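Local structure of protein ten1 (Schizosaccharomyces pombe, 3KF6) at residues B[9-14]-B[98-102]; B[13-17]-B[72-78]; B[64-69]-B[80-86]. The protein is required for telomere maintenance, binds single-stranded telomeric DNA and pairs with stn1 in an Rpa2-Rpa3-like complex. All coordinates share one frame; numbering follows the deposited sequence.

Contact 1: residues B[9-14]-B[98-102]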
loop_
_atom_site.group_PDB
_atom_site.type_symbol
_atom_site.label_atom_id
_atom_site.label_comp_id
_atom_site.label_asym_id
_atom_site.label_seq_id
_atom_site.Cartn_x
_atom_site.Cartn_y
_atom_site.Cartn_z
ATOM N N LEU B 9 8.691 -1.164 1.578
ATOM C CA LEU B 9 8.402 -2.576 1.789
ATOM C C LEU B 9 9.719 -3.338 1.835
ATOM O O LEU B 9 10.421 -3.433 0.828
ATOM C CB LEU B 9 7.520 -3.093 0.652
ATOM C CG LEU B 9 7.066 -4.549 0.710
ATOM C CD1 LEU B 9 6.219 -4.788 1.960
ATOM C CD2 LEU B 9 6.264 -4.861 -0.553
ATOM N N ILE B 10 10.041 -3.895 3.000
ATOM C CA ILE B 10 11.306 -4.608 3.177
ATOM C C ILE B 10 11.185 -5.871 4.026
ATOM O O ILE B 10 10.117 -6.201 4.525
ATOM C CB ILE B 10 12.330 -3.713 3.881
ATOM C CG1 ILE B 10 11.794 -3.323 5.262
ATOM C CG2 ILE B 10 12.602 -2.467 3.055
ATOM C CD1 ILE B 10 12.798 -2.575 6.123
ATOM N N PHE B 11 12.305 -6.573 4.180
ATOM C CA PHE B 11 12.347 -7.758 5.022
ATOM C C PHE B 11 12.917 -7.277 6.345
ATOM O O PHE B 11 13.573 -6.237 6.399
ATOM C CB PHE B 11 13.287 -8.823 4.442
ATOM C CG PHE B 11 12.831 -9.389 3.135
ATOM C CD1 PHE B 11 13.420 -8.975 1.946
ATOM C CD2 PHE B 11 11.809 -10.328 3.089
ATOM C CE1 PHE B 11 12.995 -9.494 0.724
ATOM C CE2 PHE B 11 11.377 -10.851 1.873
ATOM C CZ PHE B 11 11.974 -10.432 0.688
ATOM N N ILE B 12 12.664 -8.021 7.416
ATOM C CA ILE B 12 13.186 -7.624 8.712
ATOM C C ILE B 12 14.707 -7.513 8.672
ATOM O O ILE B 12 15.283 -6.613 9.286
ATOM C CB ILE B 12 12.749 -8.616 9.810
ATOM C CG1 ILE B 12 11.264 -8.387 10.126
ATOM C CG2 ILE B 12 13.609 -8.437 11.066
ATOM C CD1 ILE B 12 10.700 -9.329 11.171
ATOM N N ASN B 13 15.354 -8.409 7.930
ATOM C CA ASN B 13 16.809 -8.393 7.829
ATOM C C ASN B 13 17.366 -7.144 7.142
ATOM O O ASN B 13 18.583 -6.956 7.097
ATOM C CB ASN B 13 17.311 -9.649 7.101
ATOM C CG ASN B 13 16.829 -9.736 5.667
ATOM O OD1 ASN B 13 17.021 -8.811 4.877
ATOM N ND2 ASN B 13 16.208 -10.860 5.318
ATOM N N GLN B 14 16.490 -6.294 6.611
ATOM C CA GLN B 14 16.929 -5.074 5.932
ATOM C C GLN B 14 16.661 -3.819 6.754
ATOM O O GLN B 14 17.046 -2.719 6.367
ATOM C CB GLN B 14 16.228 -4.922 4.576
ATOM C CG GLN B 14 16.447 -6.068 3.609
ATOM C CD GLN B 14 15.608 -5.914 2.355
ATOM O OE1 GLN B 14 14.389 -5.747 2.431
ATOM N NE2 GLN B 14 16.255 -5.971 1.193
ATOM N N VAL B 98 8.178 -9.329 -2.644
ATOM C CA VAL B 98 8.871 -8.240 -1.968
ATOM C C VAL B 98 10.218 -8.060 -2.658
ATOM O O VAL B 98 10.646 -6.941 -2.918
ATOM C CB VAL B 98 9.131 -8.537 -0.468
ATOM C CG1 VAL B 98 10.075 -7.487 0.117
ATOM C CG2 VAL B 98 7.821 -8.533 0.296
ATOM N N SER B 99 10.880 -9.177 -2.942
ATOM C CA SER B 99 12.172 -9.139 -3.610
ATOM C C SER B 99 12.047 -8.563 -5.010
ATOM O O SER B 99 12.837 -7.709 -5.397
ATOM C CB SER B 99 12.787 -10.539 -3.685
ATOM O OG SER B 99 13.296 -10.930 -2.425
ATOM N N GLU B 100 11.046 -9.016 -5.762
ATOM C CA GLU B 100 10.851 -8.517 -7.121
ATOM C C GLU B 100 10.588 -7.018 -7.147
ATOM O O GLU B 100 11.110 -6.306 -8.001
ATOM C CB GLU B 100 9.697 -9.251 -7.808
ATOM C CG GLU B 100 10.043 -10.639 -8.286
ATOM C CD GLU B 100 11.268 -10.640 -9.186
ATOM O OE1 GLU B 100 12.342 -11.078 -8.726
ATOM O OE2 GLU B 100 11.157 -10.188 -10.347
ATOM N N ARG B 101 9.775 -6.535 -6.215
ATOM C CA ARG B 101 9.481 -5.108 -6.175
ATOM C C ARG B 101 10.720 -4.265 -5.912
ATOM O O ARG B 101 10.803 -3.130 -6.366
ATOM C CB ARG B 101 8.419 -4.799 -5.115
ATOM C CG ARG B 101 7.048 -5.293 -5.497
ATOM C CD ARG B 101 5.991 -4.671 -4.629
ATOM N NE ARG B 101 6.000 -3.211 -4.725
ATOM C CZ ARG B 101 5.126 -2.427 -4.102
ATOM N NH1 ARG B 101 4.177 -2.964 -3.347
ATOM N NH2 ARG B 101 5.212 -1.106 -4.215
ATOM N N GLN B 102 11.680 -4.810 -5.174
ATOM C CA GLN B 102 12.903 -4.072 -4.878
ATOM C C GLN B 102 13.837 -4.096 -6.085
ATOM O O GLN B 102 14.596 -3.152 -6.313
ATOM C CB GLN B 102 13.616 -4.678 -3.657
ATOM C CG GLN B 102 12.816 -4.581 -2.371
ATOM C CD GLN B 102 13.547 -5.158 -1.166
ATOM O OE1 GLN B 102 14.524 -5.895 -1.301
ATOM N NE2 GLN B 102 13.058 -4.836 0.022
#
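Gln-14 and Gln-102 meet amide to amide, coming from opposite directions. This pairing ties the loop after strand 8-9 of the OB fold to the C-terminal helix 91-103. Gln-102 NE2 gives a nearly straight bond to Gln-14 OE1 (2.9 Å, 175°), in the carbonyl plane and on a lone pair. Gln-14 NE2 returns one to Gln-102 OE1 at 3.0 Å, tilted from that carbonyl's plane. The two amide planes lie only 29° apart. Gln-102 NE2 also donates to Leu-9 O at 3.1 Å, so both of its hydrogens are used. Gln-14 OE1 takes a second hydrogen from Phe-11 N at 2.8 Å; together with the Gln-102 pair, this fixes the rotation of the Gln-14 amide. With an alanine here, Phe-11 N and Gln-102 OE1 would probably lose these partners, and Gln-102 NE2 would keep Leu-9 O alone of its two acceptors.

Beside the amides lies an apolar patch. Val-98 carries one methyl group to each of two residues. CG1, anti to the backbone N (chi1 170°), sits over one face of the Phe-11 ring, a CH-pi contact 3.8 Å from the centroid. CG2 meets the branch of Leu-9 at CG and CD2. The guanidinium of Arg-101 also reaches Leu-9, but its NH1 is hydrogen-bonded to Asp-72 O of stn1, and Trp-136 of stn1 forms a cation-pi pair with it. This end of the contact thus adjoins the interface with stn1. At the edge of the Phe-11 ring, near its plane, Ser-99 OG stands 3.4 Å from Phe-11 CZ.

Contact 2: residues B[13-17]-B[72-78]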
loop_
_atom_site.group_PDB
_atom_site.type_symbol
_atom_site.label_atom_id
_atom_site.label_comp_id
_atom_site.label_asym_id
_atom_site.label_seq_id
_atom_site.Cartn_x
_atom_site.Cartn_y
_atom_site.Cartn_z
ATOM N N ASN B 13 15.354 -8.409 7.930
ATOM C CA ASN B 13 16.809 -8.393 7.829
ATOM C C ASN B 13 17.366 -7.144 7.142
ATOM O O ASN B 13 18.583 -6.956 7.097
ATOM C CB ASN B 13 17.311 -9.649 7.101
ATOM C CG ASN B 13 16.829 -9.736 5.667
ATOM O OD1 ASN B 13 17.021 -8.811 4.877
ATOM N ND2 ASN B 13 16.208 -10.860 5.318
ATOM N N GLN B 14 16.490 -6.294 6.611
ATOM C CA GLN B 14 16.929 -5.074 5.932
ATOM C C GLN B 14 16.661 -3.819 6.754
ATOM O O GLN B 14 17.046 -2.719 6.367
ATOM C CB GLN B 14 16.228 -4.922 4.576
ATOM C CG GLN B 14 16.447 -6.068 3.609
ATOM C CD GLN B 14 15.608 -5.914 2.355
ATOM O OE1 GLN B 14 14.389 -5.747 2.431
ATOM N NE2 GLN B 14 16.255 -5.971 1.193
ATOM N N ILE B 15 15.993 -3.977 7.890
ATOM C CA ILE B 15 15.675 -2.827 8.722
ATOM C C ILE B 15 16.905 -2.007 9.110
ATOM O O ILE B 15 16.859 -0.779 9.098
ATOM C CB ILE B 15 14.918 -3.259 9.995
ATOM C CG1 ILE B 15 13.546 -3.814 9.599
ATOM C CG2 ILE B 15 14.754 -2.077 10.937
ATOM C CD1 ILE B 15 12.748 -4.393 10.753
ATOM N N ASN B 16 17.999 -2.687 9.439
ATOM C CA ASN B 16 19.221 -1.997 9.834
ATOM C C ASN B 16 19.946 -1.342 8.662
ATOM O O ASN B 16 20.973 -0.689 8.850
ATOM C CB ASN B 16 20.165 -2.957 10.564
ATOM C CG ASN B 16 19.588 -3.447 11.877
ATOM O OD1 ASN B 16 18.962 -2.684 12.612
ATOM N ND2 ASN B 16 19.805 -4.722 12.184
ATOM N N ASP B 17 19.417 -1.521 7.455
ATOM C CA ASP B 17 20.005 -0.908 6.269
ATOM C C ASP B 17 19.295 0.412 5.994
ATOM O O ASP B 17 19.717 1.185 5.135
ATOM C CB ASP B 17 19.847 -1.809 5.038
ATOM C CG ASP B 17 20.632 -3.096 5.147
ATOM O OD1 ASP B 17 21.801 -3.037 5.567
ATOM O OD2 ASP B 17 20.084 -4.165 4.799
ATOM N N LYS B 72 11.354 3.539 11.889
ATOM C CA LYS B 72 12.578 3.078 12.525
ATOM C C LYS B 72 13.028 4.118 13.546
ATOM O O LYS B 72 13.182 5.294 13.212
ATOM C CB LYS B 72 13.670 2.866 11.471
ATOM C CG LYS B 72 15.007 2.387 12.022
ATOM C CD LYS B 72 15.908 1.916 10.885
ATOM C CE LYS B 72 17.233 1.357 11.385
ATOM N NZ LYS B 72 18.159 2.432 11.824
ATOM N N ARG B 73 13.224 3.681 14.788
ATOM C CA ARG B 73 13.664 4.566 15.867
ATOM C C ARG B 73 15.189 4.624 15.862
ATOM O O ARG B 73 15.790 5.696 15.956
ATOM C CB ARG B 73 13.165 4.037 17.214
ATOM C CG ARG B 73 13.629 4.846 18.412
ATOM C CD ARG B 73 13.369 4.108 19.718
ATOM N NE ARG B 73 11.948 3.888 19.974
ATOM C CZ ARG B 73 11.474 3.283 21.059
ATOM N NH1 ARG B 73 12.310 2.836 21.988
ATOM N NH2 ARG B 73 10.167 3.128 21.220
ATOM N N GLN B 74 15.797 3.449 15.758
ATOM C CA GLN B 74 17.243 3.278 15.702
ATOM C C GLN B 74 17.446 1.818 15.309
ATOM O O GLN B 74 16.472 1.071 15.195
ATOM C CB GLN B 74 17.892 3.576 17.062
ATOM C CG GLN B 74 17.360 2.748 18.213
ATOM C CD GLN B 74 18.055 3.046 19.525
ATOM O OE1 GLN B 74 19.231 2.729 19.703
ATOM N NE2 GLN B 74 17.330 3.662 20.453
ATOM N N ASP B 75 18.686 1.399 15.089
ATOM C CA ASP B 75 18.915 0.015 14.695
ATOM C C ASP B 75 18.210 -0.966 15.627
ATOM O O ASP B 75 18.277 -0.841 16.851
ATOM C CB ASP B 75 20.411 -0.305 14.653
ATOM C CG ASP B 75 21.133 0.427 13.537
ATOM O OD1 ASP B 75 20.594 0.481 12.410
ATOM O OD2 ASP B 75 22.246 0.937 13.782
ATOM N N GLY B 76 17.512 -1.928 15.029
ATOM C CA GLY B 76 16.810 -2.947 15.791
ATOM C C GLY B 76 15.525 -2.562 16.505
ATOM O O GLY B 76 14.936 -3.399 17.189
ATOM N N ILE B 77 15.074 -1.319 16.355
ATOM C CA ILE B 77 13.851 -0.894 17.032
ATOM C C ILE B 77 12.924 -0.104 16.112
ATOM O O ILE B 77 13.339 0.844 15.445
ATOM C CB ILE B 77 14.184 -0.048 18.286
ATOM C CG1 ILE B 77 12.943 0.122 19.169
ATOM C CG2 ILE B 77 14.727 1.293 17.870
ATOM C CD1 ILE B 77 11.910 1.087 18.645
ATOM N N VAL B 78 11.658 -0.506 16.093
ATOM C CA VAL B 78 10.650 0.132 15.259
ATOM C C VAL B 78 9.439 0.579 16.074
ATOM O O VAL B 78 8.905 -0.187 16.878
ATOM C CB VAL B 78 10.145 -0.839 14.159
ATOM C CG1 VAL B 78 8.941 -0.237 13.449
ATOM C CG2 VAL B 78 11.262 -1.142 13.164
#
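Ile-15 lays its CG2 methyl against the aliphatic chain of Lys-72, with Lys-72 CD 4.2 Å away. The same methyl is 4.2 Å from Val-78 CG2. CG2 stands anti to the backbone N, with CG1 beside that N (chi1 -66°), and this turns CG2 to the hairpin. Leu-24, Phe-26 and Val-47 of the neighbouring strands also touch Ile-15, so this side of the contact belongs to the core of the OB barrel.

Lys-72 runs extended past Ile-15, and its CE lies 3.2 Å from Ile-15 O. The chain then bends at its last torsion. Lys-72 NZ forms a salt bridge with Asp-75 OD1 at 3.2 Å, met from above the carboxylate plane. This bridge is internal to the hairpin end and places Asp-75 beside Asn-16. The stronger partner of NZ is Asp-20, also in a salt bridge.

The second tie is at the turn. Residues Gln-74 to Ile-77 form a type II beta turn that joins strands 65-74 and 77-85. Arg-73 and Gln-74 both face Ile-77, a classic beta bulge that overlaps the turn. Asn-16 OD1 accepts a weak, bent hydrogen bond from Gly-76 N (2.9 Å, 129°). The Asn-16 amide stands almost at right angles to the Asp-75 carboxylate.

The lysine has two roles: its carbons lie against Ile-15, while its ammonium, paired with Asp-20 and Asp-75, probably has much of its charge offset.

Contact 3: residues B[64-69]-B[80-86]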
loop_
_atom_site.group_PDB
_atom_site.type_symbol
_atom_site.label_atom_id
_atom_site.label_comp_id
_atom_site.label_asym_id
_atom_site.label_seq_id
_atom_site.Cartn_x
_atom_site.Cartn_y
_atom_site.Cartn_z
ATOM N N GLU B 64 2.616 -16.375 15.536
ATOM C CA GLU B 64 1.689 -15.938 14.499
ATOM C C GLU B 64 2.379 -14.840 13.692
ATOM O O GLU B 64 3.287 -14.163 14.191
ATOM C CB GLU B 64 0.373 -15.428 15.089
ATOM C CG GLU B 64 0.411 -14.055 15.726
ATOM C CD GLU B 64 -0.988 -13.542 16.005
ATOM O OE1 GLU B 64 -1.725 -13.303 15.028
ATOM O OE2 GLU B 64 -1.360 -13.391 17.186
ATOM N N TRP B 65 1.961 -14.679 12.442
ATOM C CA TRP B 65 2.569 -13.685 11.569
ATOM C C TRP B 65 1.779 -12.385 11.504
ATOM O O TRP B 65 0.553 -12.392 11.367
ATOM C CB TRP B 65 2.761 -14.272 10.169
ATOM C CG TRP B 65 3.855 -15.314 10.125
ATOM C CD1 TRP B 65 3.751 -16.638 10.444
ATOM C CD2 TRP B 65 5.226 -15.092 9.773
ATOM N NE1 TRP B 65 4.973 -17.256 10.312
ATOM C CE2 TRP B 65 5.896 -16.328 9.902
ATOM C CE3 TRP B 65 5.952 -13.966 9.363
ATOM C CZ2 TRP B 65 7.262 -16.471 9.634
ATOM C CZ3 TRP B 65 7.312 -14.106 9.098
ATOM C CH2 TRP B 65 7.952 -15.352 9.235
ATOM N N LEU B 66 2.502 -11.272 11.599
ATOM C CA LEU B 66 1.894 -9.947 11.583
ATOM C C LEU B 66 2.498 -9.018 10.542
ATOM O O LEU B 66 3.696 -9.082 10.273
ATOM C CB LEU B 66 2.080 -9.276 12.947
ATOM C CG LEU B 66 1.511 -9.973 14.182
ATOM C CD1 LEU B 66 1.911 -9.186 15.428
ATOM C CD2 LEU B 66 -0.006 -10.065 14.062
ATOM N N ASN B 67 1.656 -8.169 9.960
ATOM C CA ASN B 67 2.125 -7.156 9.012
ATOM C C ASN B 67 2.291 -5.908 9.872
ATOM O O ASN B 67 1.405 -5.566 10.658
ATOM C CB ASN B 67 1.097 -6.875 7.913
ATOM C CG ASN B 67 1.152 -7.880 6.786
ATOM O OD1 ASN B 67 2.228 -8.229 6.294
ATOM N ND2 ASN B 67 -0.013 -8.342 6.354
ATOM N N ILE B 68 3.416 -5.224 9.710
ATOM C CA ILE B 68 3.720 -4.041 10.500
ATOM C C ILE B 68 4.057 -2.833 9.641
ATOM O O ILE B 68 4.767 -2.957 8.653
ATOM C CB ILE B 68 4.968 -4.286 11.402
ATOM C CG1 ILE B 68 4.693 -5.412 12.401
ATOM C CG2 ILE B 68 5.362 -3.005 12.136
ATOM C CD1 ILE B 68 3.652 -5.073 13.435
ATOM N N VAL B 69 3.514 -1.680 10.013
ATOM C CA VAL B 69 3.868 -0.425 9.362
ATOM C C VAL B 69 4.324 0.420 10.540
ATOM O O VAL B 69 3.596 0.560 11.523
ATOM C CB VAL B 69 2.689 0.281 8.673
ATOM C CG1 VAL B 69 3.152 1.662 8.168
ATOM C CG2 VAL B 69 2.196 -0.548 7.505
ATOM N N VAL B 80 5.784 1.125 16.130
ATOM C CA VAL B 80 4.632 0.688 15.347
ATOM C C VAL B 80 3.499 1.692 15.193
ATOM O O VAL B 80 3.093 2.349 16.154
ATOM C CB VAL B 80 4.043 -0.619 15.922
ATOM C CG1 VAL B 80 2.869 -1.078 15.072
ATOM C CG2 VAL B 80 5.122 -1.694 15.967
ATOM N N LEU B 81 2.982 1.786 13.968
ATOM C CA LEU B 81 1.879 2.683 13.641
ATOM C C LEU B 81 0.632 1.880 13.273
ATOM O O LEU B 81 -0.492 2.276 13.582
ATOM C CB LEU B 81 2.262 3.588 12.461
ATOM C CG LEU B 81 3.483 4.490 12.659
ATOM C CD1 LEU B 81 3.800 5.209 11.360
ATOM C CD2 LEU B 81 3.217 5.481 13.772
ATOM N N LEU B 82 0.836 0.753 12.597
ATOM C CA LEU B 82 -0.269 -0.107 12.193
ATOM C C LEU B 82 0.105 -1.576 12.322
ATOM O O LEU B 82 1.231 -1.965 12.019
ATOM C CB LEU B 82 -0.659 0.156 10.738
ATOM C CG LEU B 82 -1.207 1.526 10.335
ATOM C CD1 LEU B 82 -1.331 1.580 8.823
ATOM C CD2 LEU B 82 -2.557 1.761 10.994
ATOM N N ILE B 83 -0.852 -2.391 12.766
ATOM C CA ILE B 83 -0.635 -3.824 12.908
ATOM C C ILE B 83 -1.831 -4.569 12.321
ATOM O O ILE B 83 -2.982 -4.188 12.546
ATOM C CB ILE B 83 -0.521 -4.257 14.388
ATOM C CG1 ILE B 83 0.514 -3.413 15.120
ATOM C CG2 ILE B 83 -0.138 -5.734 14.467
ATOM C CD1 ILE B 83 0.563 -3.703 16.613
ATOM N N ARG B 84 -1.562 -5.626 11.568
ATOM C CA ARG B 84 -2.627 -6.437 10.983
ATOM C C ARG B 84 -2.153 -7.880 10.928
ATOM O O ARG B 84 -0.983 -8.142 10.677
ATOM C CB ARG B 84 -2.967 -5.972 9.564
ATOM C CG ARG B 84 -3.874 -4.748 9.469
ATOM C CD ARG B 84 -5.304 -5.065 9.919
ATOM N NE ARG B 84 -6.231 -3.972 9.634
ATOM C CZ ARG B 84 -6.169 -2.770 10.196
ATOM N NH1 ARG B 84 -5.220 -2.494 11.082
ATOM N NH2 ARG B 84 -7.058 -1.840 9.873
ATOM N N SER B 85 -3.058 -8.817 11.174
ATOM C CA SER B 85 -2.696 -10.226 11.107
ATOM C C SER B 85 -2.484 -10.634 9.649
ATOM O O SER B 85 -3.228 -10.206 8.766
ATOM C CB SER B 85 -3.815 -11.083 11.707
ATOM O OG SER B 85 -3.633 -12.451 11.381
ATOM N N ALA B 86 -1.464 -11.455 9.402
ATOM C CA ALA B 86 -1.164 -11.949 8.059
ATOM C C ALA B 86 -1.438 -13.452 8.035
ATOM O O ALA B 86 -0.794 -14.211 7.304
ATOM C CB ALA B 86 0.302 -11.678 7.708
HETATM O O HOH W 1 -1.603 -13.624 12.501
HETATM O O HOH W 2 -2.617 -8.501 6.791
#
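Asn-67 reaches over Ala-86 from the strand that faces it. Its CB lies 3.7 Å from Arg-84 O, the carbonyl that binds its own backbone N. Asn-67 CG is 4.0 Å from Ala-86 CB. OD1 passes the same methyl more loosely, and Asn-67 ND2 comes closest to Ala-86 CB at 3.6 Å. ND2 also donates to a water, which in turn donates to Ser-85 O. CG stands beside the backbone N (chi1 -82°), and this leans the amide back toward the start of its strand, over Ala-86 CB.

The backbones of strands 65-69 and 82-85 run antiparallel. Asn-67 and Arg-84 form a hydrogen-bonded pair, and the bond from Asn-67 N to Arg-84 O is short and nearly straight (2.7 Å, 173°). Val-69 O accepts from both Leu-81 N and Leu-82 N. These two residues face one valine and make a classic beta bulge, where the chain turns a corner.

On the face opposite Asn-67, Ile-68 lies side by side with Ile-83, and Ile-68 CD1 is 3.9 Å from Ile-83 CG1. Ile-68 CG2 meets Val-80 CG2, and Leu-66 CD1 reaches Ile-83 CG2. At the far end a second water joins Glu-64 OE1, Trp-65 O and Ser-85 OG. Glu-64 OE2 is bonded to Gln-61 N.

On the Asn-67 face, Val-69 packs on Leu-82 at CB, and Tyr-55 of stn1 touches both. Arg-84 extends away to Asn-101 and Pro-99 of stn1. The arrangement is a bulged antiparallel hairpin of the OB fold, with one face joined to the partner subunit.

How the contacts relate
Contacts 2 and 3 both use strands 65-74 and 77-85. Contact 2 sits at the turn of that hairpin and contact 3 toward its open end. Contact 1 starts from the same loop as contact 2, sharing Asn-13 and Gln-14, and the two touch where Ile-10 packs on Ile-15. All three are partly buried. Contact 3 lies deepest, its centre about 6 Å from the centre of the chain, and rests on backbone bonds and branched apolar side chains. The other two lie farther out and mix apolar packing with polar side chains: paired amides in contact 1, a lysine's carbons and one weak asparagine bond in contact 2. Contacts 1 and 3 border stn1; contact 2 does not.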